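Side-chain contacts in oligopeptide-binding protein oppA (Lactococcus lactis, PDB 3DRF), which captures oligopeptides, closing round them like a Venus fly-trap, as the receptor of the OppABCDF ABC transporter that takes up peptides: residues F485-P490 / H495-E500; V553-D558 / M562-E567. One frame throughout, in Å; residues are numbered along the deposited sequence. Where two conformers were deposited one is given.

Overall arrangement
Both contacts lie in the second half of the chain and in series: contact 1 closes before contact 2 opens. Contact 1 joins the loop after helix 482-485 to the start of helix 499-508, against helix 516-533. Contact 2 folds the loop after strand 536-549 against the last short helix, 564-567, at the surface. Strand 536-549, which belongs to the large mixed sheet, runs between them in sequence. Their centres are 38 Å apart, on opposite sides of the chain's centre, and their nearest atoms are about 24 Å apart, so each is a separate piece of local packing between segments close in sequence, and the two do not touch.

Contact 1 of 2, residues F485-P490 / H495-E500; sequences FSAAAP and HFNDSE
Phe485 and Phe496 meet where the chain leaves helix 482-485, swings through a type I beta turn and approaches helix 499-508, in the irregular connection between the two helices of this family 5 solute-binding protein. The two rings are tilted by 25° and slid well apart, with centroids separated by 5.6 Å, so they barely overlap. Contact is confined to a few atoms of each residue: CD1 of Phe485 comes within 3.6 Å of CE2 of Phe496, and CZ of Phe496 also reaches back to CB of Phe485 at 3.8 Å. Phe496 achieves this by placing its CG between its own backbone N and carbonyl carbon (chi1 73°), which brings the far end of the ring nearer to the first segment. Both phenylalanines are buried, and Met530 of helix 516-533 touches both side chains, while Leu505 packs on Phe485.

The second meeting point is smaller. The methyl of Ala487 lies 3.7 Å from ND2 of Asn497, whose side chain extends with CG anti to the backbone N (chi1 -175°). This is only packing for the amide: its nitrogen is hydrogen-bonded to the backbone O of Asn319. Asn319 grips the turn as well, since its ND2 bonds the carbonyl oxygens of Ala487 and Ala489. The turn itself is closed by the bond from Ala489 N to Ser486 O.

No direct hydrogen bond crosses between the segments; a water joins the backbones of the two phenylalanines. It donates to two backbone carbonyls, with its oxygen 2.9 Å from Phe485 O and likewise 2.9 Å from Phe496 O.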
ATOM      1  N   PHE A 485       0.746  -8.246   7.077  1.00  5.14           N
ATOM      2  CA  PHE A 485       0.627  -9.686   7.397  1.00  5.16           C
ATOM      3  C   PHE A 485       0.256 -10.036   8.848  1.00  5.15           C
ATOM      4  O   PHE A 485       0.022 -11.155   9.133  1.00  6.06           O
ATOM      5  CB  PHE A 485       1.920 -10.395   7.038  1.00  5.43           C
ATOM      6  CG  PHE A 485       2.218 -10.360   5.549  1.00  5.50           C
ATOM      7  CD1 PHE A 485       1.353 -10.924   4.620  1.00  6.19           C
ATOM      8  CD2 PHE A 485       3.350  -9.735   5.124  1.00  6.03           C
ATOM      9  CE1 PHE A 485       1.623 -10.848   3.276  1.00  6.46           C
ATOM     10  CE2 PHE A 485       3.666  -9.641   3.731  1.00  7.19           C
ATOM     11  CZ  PHE A 485       2.802 -10.192   2.823  1.00  6.83           C
ATOM     12  N   SER A 486       0.182  -9.067   9.739  1.00  5.41           N
ATOM     13  CA  SER A 486      -0.145  -9.412  11.145  1.00  5.22           C
ATOM     14  C   SER A 486      -1.538 -10.069  11.230  1.00  5.60           C
ATOM     15  O   SER A 486      -2.429  -9.810  10.468  1.00  5.98           O
ATOM     16  CB  SER A 486      -0.006  -8.196  12.101  1.00  5.81           C
ATOM     17  OG  SER A 486      -0.996  -7.182  11.853  1.00  5.98           O
ATOM     18  N   ALA A 487      -1.661 -10.914  12.239  1.00  5.41           N
ATOM     19  CA  ALA A 487      -2.833 -11.738  12.424  1.00  6.08           C
ATOM     20  C   ALA A 487      -4.144 -10.923  12.462  1.00  6.30           C
ATOM     21  O   ALA A 487      -5.123 -11.397  12.009  1.00  6.77           O
ATOM     22  CB  ALA A 487      -2.681 -12.570  13.698  1.00  7.31           C
ATOM     23  N   ALA A 488      -4.085  -9.723  13.039  1.00  5.74           N
ATOM     24  CA  ALA A 488      -5.299  -8.884  13.145  1.00  6.10           C
ATOM     25  C   ALA A 488      -5.637  -8.039  11.907  1.00  5.82           C
ATOM     26  O   ALA A 488      -6.648  -7.429  11.889  1.00  6.58           O
ATOM     27  CB  ALA A 488      -5.156  -7.939  14.340  1.00  7.18           C
ATOM     28  N   ALA A 489      -4.785  -8.045  10.890  1.00  5.72           N
ATOM     29  CA  ALA A 489      -4.949  -7.153   9.745  1.00  5.38           C
ATOM     30  C   ALA A 489      -5.767  -7.762   8.594  1.00  5.82           C
ATOM     31  O   ALA A 489      -5.339  -8.717   8.038  1.00  6.35           O
ATOM     32  CB  ALA A 489      -3.528  -6.817   9.170  1.00  6.65           C
ATOM     33  N   PRO A 490      -6.836  -7.107   8.155  1.00  5.94           N
ATOM     34  CA  PRO A 490      -7.551  -7.526   6.929  1.00  6.08           C
ATOM     35  C   PRO A 490      -6.675  -7.407   5.658  1.00  5.85           C
ATOM     36  O   PRO A 490      -6.941  -8.001   4.690  1.00  6.13           O
ATOM     37  CB  PRO A 490      -8.693  -6.497   6.831  1.00  7.48           C
ATOM     38  CG  PRO A 490      -8.971  -6.081   8.224  1.00  6.85           C
ATOM     39  CD  PRO A 490      -7.557  -6.026   8.873  1.00  5.88           C
ATOM     40  N   HIS A 495      -5.227 -14.671   4.378  1.00  5.86           N
ATOM     41  CA  HIS A 495      -5.667 -15.027   5.761  1.00  5.97           C
ATOM     42  C   HIS A 495      -4.859 -16.199   6.370  1.00  5.90           C
ATOM     43  O   HIS A 495      -5.403 -17.028   7.037  1.00  7.03           O
ATOM     44  CB  HIS A 495      -7.191 -15.348   5.804  1.00  6.62           C
ATOM     45  CG  HIS A 495      -8.012 -14.416   4.980  1.00  7.04           C
ATOM     46  ND1 HIS A 495      -8.129 -13.085   5.287  1.00  7.21           N
ATOM     47  CD2 HIS A 495      -8.710 -14.609   3.854  1.00  8.18           C
ATOM     48  CE1 HIS A 495      -8.848 -12.486   4.362  1.00  8.18           C
ATOM     49  NE2 HIS A 495      -9.245 -13.405   3.511  1.00  8.50           N
ATOM     50  N   PHE A 496      -3.552 -16.161   6.175  1.00  5.69           N
ATOM     51  CA  PHE A 496      -2.693 -17.068   6.935  1.00  5.78           C
ATOM     52  C   PHE A 496      -2.551 -16.525   8.368  1.00  5.74           C
ATOM     53  O   PHE A 496      -2.699 -15.362   8.632  1.00  6.34           O
ATOM     54  CB  PHE A 496      -1.341 -17.360   6.240  1.00  6.09           C
ATOM     55  CG  PHE A 496      -0.331 -16.202   6.254  1.00  5.52           C
ATOM     56  CD1 PHE A 496       0.384 -15.862   7.416  1.00  6.46           C
ATOM     57  CD2 PHE A 496      -0.121 -15.473   5.087  1.00  6.00           C
ATOM     58  CE1 PHE A 496       1.329 -14.822   7.389  1.00  7.07           C
ATOM     59  CE2 PHE A 496       0.841 -14.450   5.077  1.00  7.09           C
ATOM     60  CZ  PHE A 496       1.550 -14.132   6.226  1.00  6.93           C
ATOM     61  N   ASN A 497      -2.300 -17.449   9.253  1.00  5.70           N
ATOM     62  CA  ASN A 497      -2.094 -17.162  10.673  1.00  5.75           C
ATOM     63  C   ASN A 497      -1.177 -18.254  11.214  1.00  5.94           C
ATOM     64  O   ASN A 497      -1.597 -19.344  11.465  1.00  6.27           O
ATOM     65  CB  ASN A 497      -3.438 -17.148  11.457  1.00  5.63           C
ATOM     66  CG  ASN A 497      -3.228 -16.717  12.902  1.00  5.73           C
ATOM     67  OD1 ASN A 497      -2.277 -17.063  13.498  1.00  6.43           O
ATOM     68  ND2 ASN A 497      -4.137 -15.945  13.410  1.00  6.59           N
ATOM     69  N   ASP A 498       0.076 -17.908  11.343  1.00  6.39           N
ATOM     70  CA  ASP A 498       1.139 -18.874  11.518  1.00  6.18           C
ATOM     71  C   ASP A 498       2.071 -18.406  12.639  1.00  6.15           C
ATOM     72  O   ASP A 498       2.523 -17.327  12.634  1.00  6.55           O
ATOM     73  CB  ASP A 498       1.898 -19.005  10.158  1.00  6.50           C
ATOM     74  CG  ASP A 498       3.027 -20.041  10.213  1.00  6.16           C
ATOM     75  OD1 ASP A 498       2.808 -21.170   9.774  1.00  7.02           O
ATOM     76  OD2 ASP A 498       4.104 -19.706  10.663  1.00  7.19           O
ATOM     77  N   SER A 499       2.299 -19.269  13.608  1.00  6.56           N
ATOM     78  CA  SER A 499       3.083 -18.844  14.798  1.00  7.02           C
ATOM     79  C   SER A 499       4.519 -18.451  14.448  1.00  6.66           C
ATOM     80  O   SER A 499       4.983 -17.491  14.936  1.00  7.02           O
ATOM     81  CB  SER A 499       3.119 -19.912  15.895  1.00  7.62           C
ATOM     82  OG  SER A 499       1.799 -20.093  16.403  1.00 10.56           O
ATOM     83  N   GLU A 500       5.150 -19.163  13.530  0.50  6.25           N
ATOM     84  CA  GLU A 500       6.519 -18.826  13.123  0.50  6.10           C
ATOM     85  C   GLU A 500       6.572 -17.432  12.498  0.50  6.43           C
ATOM     86  O   GLU A 500       7.442 -16.623  12.825  0.50  6.04           O
ATOM     87  CB  GLU A 500       7.075 -19.871  12.144  0.50  6.48           C
ATOM     88  CG  GLU A 500       8.466 -19.574  11.605  0.50  7.06           C
ATOM     89  CD  GLU A 500       9.011 -20.702  10.756  0.50  7.00           C
ATOM     90  OE1 GLU A 500       9.437 -21.735  11.325  0.50 10.72           O
ATOM     91  OE2 GLU A 500       8.990 -20.550   9.522  0.50  7.68           O
TER
HETATM   92  O   HOH W   1      -1.097 -13.554  10.276  1.00  7.01           O

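Contact 2 of 2, residues V553-D558 / M562-E567; sequences VGMTLD and MNTWSE
Thr564, whose CB is directed toward the loop 553-558, meets Thr556 and Gly554 through its two branches. Its OG1 stands beside its backbone N (chi1 -59°) and comes within 3.5 Å of the methyl CG2 of Thr556. The same torsion turns CG2 of Thr564 anti to its N, where the methyl lies 3.8 Å from the carbonyl O of Gly554. Thr556 adopts a different conformation: with chi1 at -170° its OG1 is swung beside the carbonyl carbon, and it accepts a hydrogen bond from Asp558 N at 3.1 Å. That bond makes an ST turn, and it engages the hydroxyl within its own segment while the methyl faces Thr564.

The setting is a surface one: the loop that follows strand 536-549 folds back on the short helix 564-567 near the end of the modelled chain, and backbone hydrogen bonding between Val553 and Gly569, just after the helix, holds the loop to the chain end. Met555 sets off away from the helix, yet its extended first torsion and a bend at chi2 (61°) bring SD to 4.2 Å from CG2 of Thr564; its side chain also rests on Leu295 and Val548 of the large sheet.

Two waters link polar atoms of the two segments. One donates to Thr556 O and is hydrogen-bonded to Thr564 OG1, 2.9 Å away. The other donates both to Gly554 O and to OE1 of Glu567, the latter at 2.6 Å, so that the carboxylate meets the loop backbone through solvent.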
ATOM      1  N   VAL A 553       9.122  23.466 -14.048  1.00 16.19           N
ATOM      2  CA  VAL A 553      10.301  23.554 -13.254  1.00 17.15           C
ATOM      3  C   VAL A 553       9.924  23.163 -11.823  1.00 16.86           C
ATOM      4  O   VAL A 553       8.879  23.445 -11.386  1.00 17.13           O
ATOM      5  CB  VAL A 553      10.918  24.990 -13.269  1.00 17.71           C
ATOM      6  CG1 VAL A 553      11.433  25.379 -14.664  1.00 19.20           C
ATOM      7  CG2 VAL A 553       9.925  26.002 -12.823  1.00 19.16           C
ATOM      8  N   GLY A 554      10.821  22.497 -11.131  1.00 16.65           N
ATOM      9  CA  GLY A 554      10.615  22.172  -9.723  1.00 15.94           C
ATOM     10  C   GLY A 554      10.007  20.802  -9.422  1.00 15.54           C
ATOM     11  O   GLY A 554       9.796  20.507  -8.292  1.00 16.05           O
ATOM     12  N   MET A 555       9.695  20.014 -10.420  1.00 14.84           N
ATOM     13  CA  MET A 555       9.195  18.672 -10.165  1.00 14.59           C
ATOM     14  C   MET A 555      10.385  17.731  -9.841  1.00 14.51           C
ATOM     15  O   MET A 555      11.456  17.919 -10.349  1.00 14.87           O
ATOM     16  CB  MET A 555       8.391  18.146 -11.336  1.00 14.83           C
ATOM     17  CG  MET A 555       7.891  16.723 -11.190  1.00 14.81           C
ATOM     18  SD  MET A 555       6.751  16.426  -9.781  1.00 15.59           S
ATOM     19  CE  MET A 555       6.693  14.649  -9.726  1.00 16.36           C
ATOM     20  N   THR A 556      10.134  16.752  -8.970  1.00 13.86           N
ATOM     21  CA  THR A 556      11.230  15.865  -8.548  1.00 13.79           C
ATOM     22  C   THR A 556      10.670  14.547  -8.100  1.00 13.40           C
ATOM     23  O   THR A 556       9.556  14.464  -7.682  1.00 13.97           O
ATOM     24  CB  THR A 556      12.034  16.516  -7.394  1.00 14.23           C
ATOM     25  OG1 THR A 556      13.208  15.768  -7.145  1.00 15.33           O
ATOM     26  CG2 THR A 556      11.216  16.572  -6.080  1.00 16.54           C
ATOM     27  N   LEU A 557      11.489  13.517  -8.185  1.00 12.45           N
ATOM     28  CA  LEU A 557      11.196  12.215  -7.583  1.00 12.79           C
ATOM     29  C   LEU A 557      12.191  11.879  -6.453  1.00 13.13           C
ATOM     30  O   LEU A 557      12.305  10.760  -6.023  1.00 13.00           O
ATOM     31  CB  LEU A 557      11.115  11.091  -8.625  1.00 12.54           C
ATOM     32  CG  LEU A 557       9.918  11.071  -9.579  1.00 12.66           C
ATOM     33  CD1 LEU A 557       9.985   9.807 -10.438  1.00 11.84           C
ATOM     34  CD2 LEU A 557       8.552  11.085  -8.784  1.00 14.56           C
ATOM     35  N   ASP A 558      12.907  12.869  -5.993  1.00 13.48           N
ATOM     36  CA  ASP A 558      13.880  12.687  -4.935  1.00 14.32           C
ATOM     37  C   ASP A 558      13.153  12.497  -3.602  1.00 14.21           C
ATOM     38  O   ASP A 558      12.239  13.233  -3.297  1.00 14.71           O
ATOM     39  CB  ASP A 558      14.767  13.915  -4.809  1.00 14.64           C
ATOM     40  CG  ASP A 558      15.652  14.180  -6.053  1.00 16.15           C
ATOM     41  OD1 ASP A 558      15.722  13.425  -6.988  1.00 15.51           O
ATOM     42  OD2 ASP A 558      16.265  15.227  -6.079  1.00 19.89           O
ATOM     43  N   MET A 562      10.314  18.013   0.517  1.00 11.56           N
ATOM     44  CA  MET A 562       9.111  18.255   1.350  1.00 11.66           C
ATOM     45  C   MET A 562       8.144  19.341   0.845  1.00 12.27           C
ATOM     46  O   MET A 562       7.102  19.484   1.356  1.00 12.68           O
ATOM     47  CB  MET A 562       9.512  18.599   2.802  1.00 11.29           C
ATOM     48  CG  MET A 562      10.277  17.484   3.523  1.00 11.15           C
ATOM     49  SD  MET A 562       9.154  16.061   3.778  1.00 12.12           S
ATOM     50  CE  MET A 562       9.986  14.784   2.762  1.00 12.89           C
ATOM     51  N   ASN A 563       8.548  20.084  -0.163  1.00 12.12           N
ATOM     52  CA  ASN A 563       7.787  21.256  -0.624  1.00 12.48           C
ATOM     53  C   ASN A 563       7.574  21.303  -2.108  1.00 12.29           C
ATOM     54  O   ASN A 563       7.411  22.347  -2.669  1.00 12.17           O
ATOM     55  CB  ASN A 563       8.514  22.507  -0.209  1.00 12.99           C
ATOM     56  CG  ASN A 563       8.165  22.925   1.143  1.00 14.74           C
ATOM     57  OD1 ASN A 563       7.037  23.230   1.422  1.00 18.41           O
ATOM     58  ND2 ASN A 563       9.132  22.934   2.000  1.00 17.52           N
ATOM     59  N   THR A 564       7.584  20.151  -2.728  1.00 12.36           N
ATOM     60  CA  THR A 564       7.421  20.076  -4.175  1.00 12.86           C
ATOM     61  C   THR A 564       6.202  20.876  -4.688  1.00 12.28           C
ATOM     62  O   THR A 564       6.314  21.564  -5.632  1.00 12.02           O
ATOM     63  CB  THR A 564       7.348  18.641  -4.636  1.00 13.35           C
ATOM     64  OG1 THR A 564       8.557  17.987  -4.227  1.00 15.50           O
ATOM     65  CG2 THR A 564       7.312  18.571  -6.169  1.00 14.92           C
ATOM     66  N   TRP A 565       5.033  20.704  -4.089  1.00 11.52           N
ATOM     67  CA  TRP A 565       3.828  21.378  -4.619  1.00 11.32           C
ATOM     68  C   TRP A 565       3.883  22.903  -4.506  1.00 11.46           C
ATOM     69  O   TRP A 565       3.259  23.569  -5.227  1.00 12.21           O
ATOM     70  CB  TRP A 565       2.546  20.828  -3.952  1.00 11.35           C
ATOM     71  CG  TRP A 565       2.365  19.360  -4.310  1.00 10.92           C
ATOM     72  CD1 TRP A 565       2.460  18.280  -3.464  1.00 11.85           C
ATOM     73  CD2 TRP A 565       2.148  18.825  -5.603  1.00 10.21           C
ATOM     74  NE1 TRP A 565       2.266  17.146  -4.147  1.00 12.88           N
ATOM     75  CE2 TRP A 565       2.102  17.425  -5.473  1.00 12.03           C
ATOM     76  CE3 TRP A 565       1.953  19.386  -6.875  1.00 11.35           C
ATOM     77  CZ2 TRP A 565       1.880  16.600  -6.555  1.00 12.98           C
ATOM     78  CZ3 TRP A 565       1.723  18.558  -7.936  1.00 11.75           C
ATOM     79  CH2 TRP A 565       1.670  17.189  -7.770  1.00 12.42           C
ATOM     80  N   SER A 566       4.650  23.425  -3.581  1.00 12.26           N
ATOM     81  CA  SER A 566       4.894  24.870  -3.493  1.00 12.76           C
ATOM     82  C   SER A 566       6.016  25.365  -4.394  1.00 13.76           C
ATOM     83  O   SER A 566       6.079  26.549  -4.689  1.00 14.29           O
ATOM     84  CB  SER A 566       5.204  25.264  -2.058  1.00 13.08           C
ATOM     85  OG  SER A 566       4.077  25.064  -1.245  1.00 13.99           O
ATOM     86  N   GLU A 567       6.898  24.473  -4.799  1.00 14.85           N
ATOM     87  CA  GLU A 567       8.043  24.809  -5.645  1.00 16.09           C
ATOM     88  C   GLU A 567       7.792  24.689  -7.136  1.00 15.91           C
ATOM     89  O   GLU A 567       8.452  25.336  -7.889  1.00 17.09           O
ATOM     90  CB  GLU A 567       9.270  23.970  -5.263  1.00 16.81           C
ATOM     91  CG  GLU A 567       9.839  24.348  -3.929  1.00 19.74           C
ATOM     92  CD  GLU A 567      10.788  23.310  -3.369  1.00 22.85           C
ATOM     93  OE1 GLU A 567      10.827  22.203  -3.946  1.00 25.58           O
ATOM     94  OE2 GLU A 567      11.412  23.606  -2.318  1.00 25.24           O
TER
HETATM   95  O   HOH W   2      11.672  21.249  -6.246  1.00 22.27           O
HETATM   96  O   HOH W   3       8.363  15.159  -5.010  1.00 25.52           O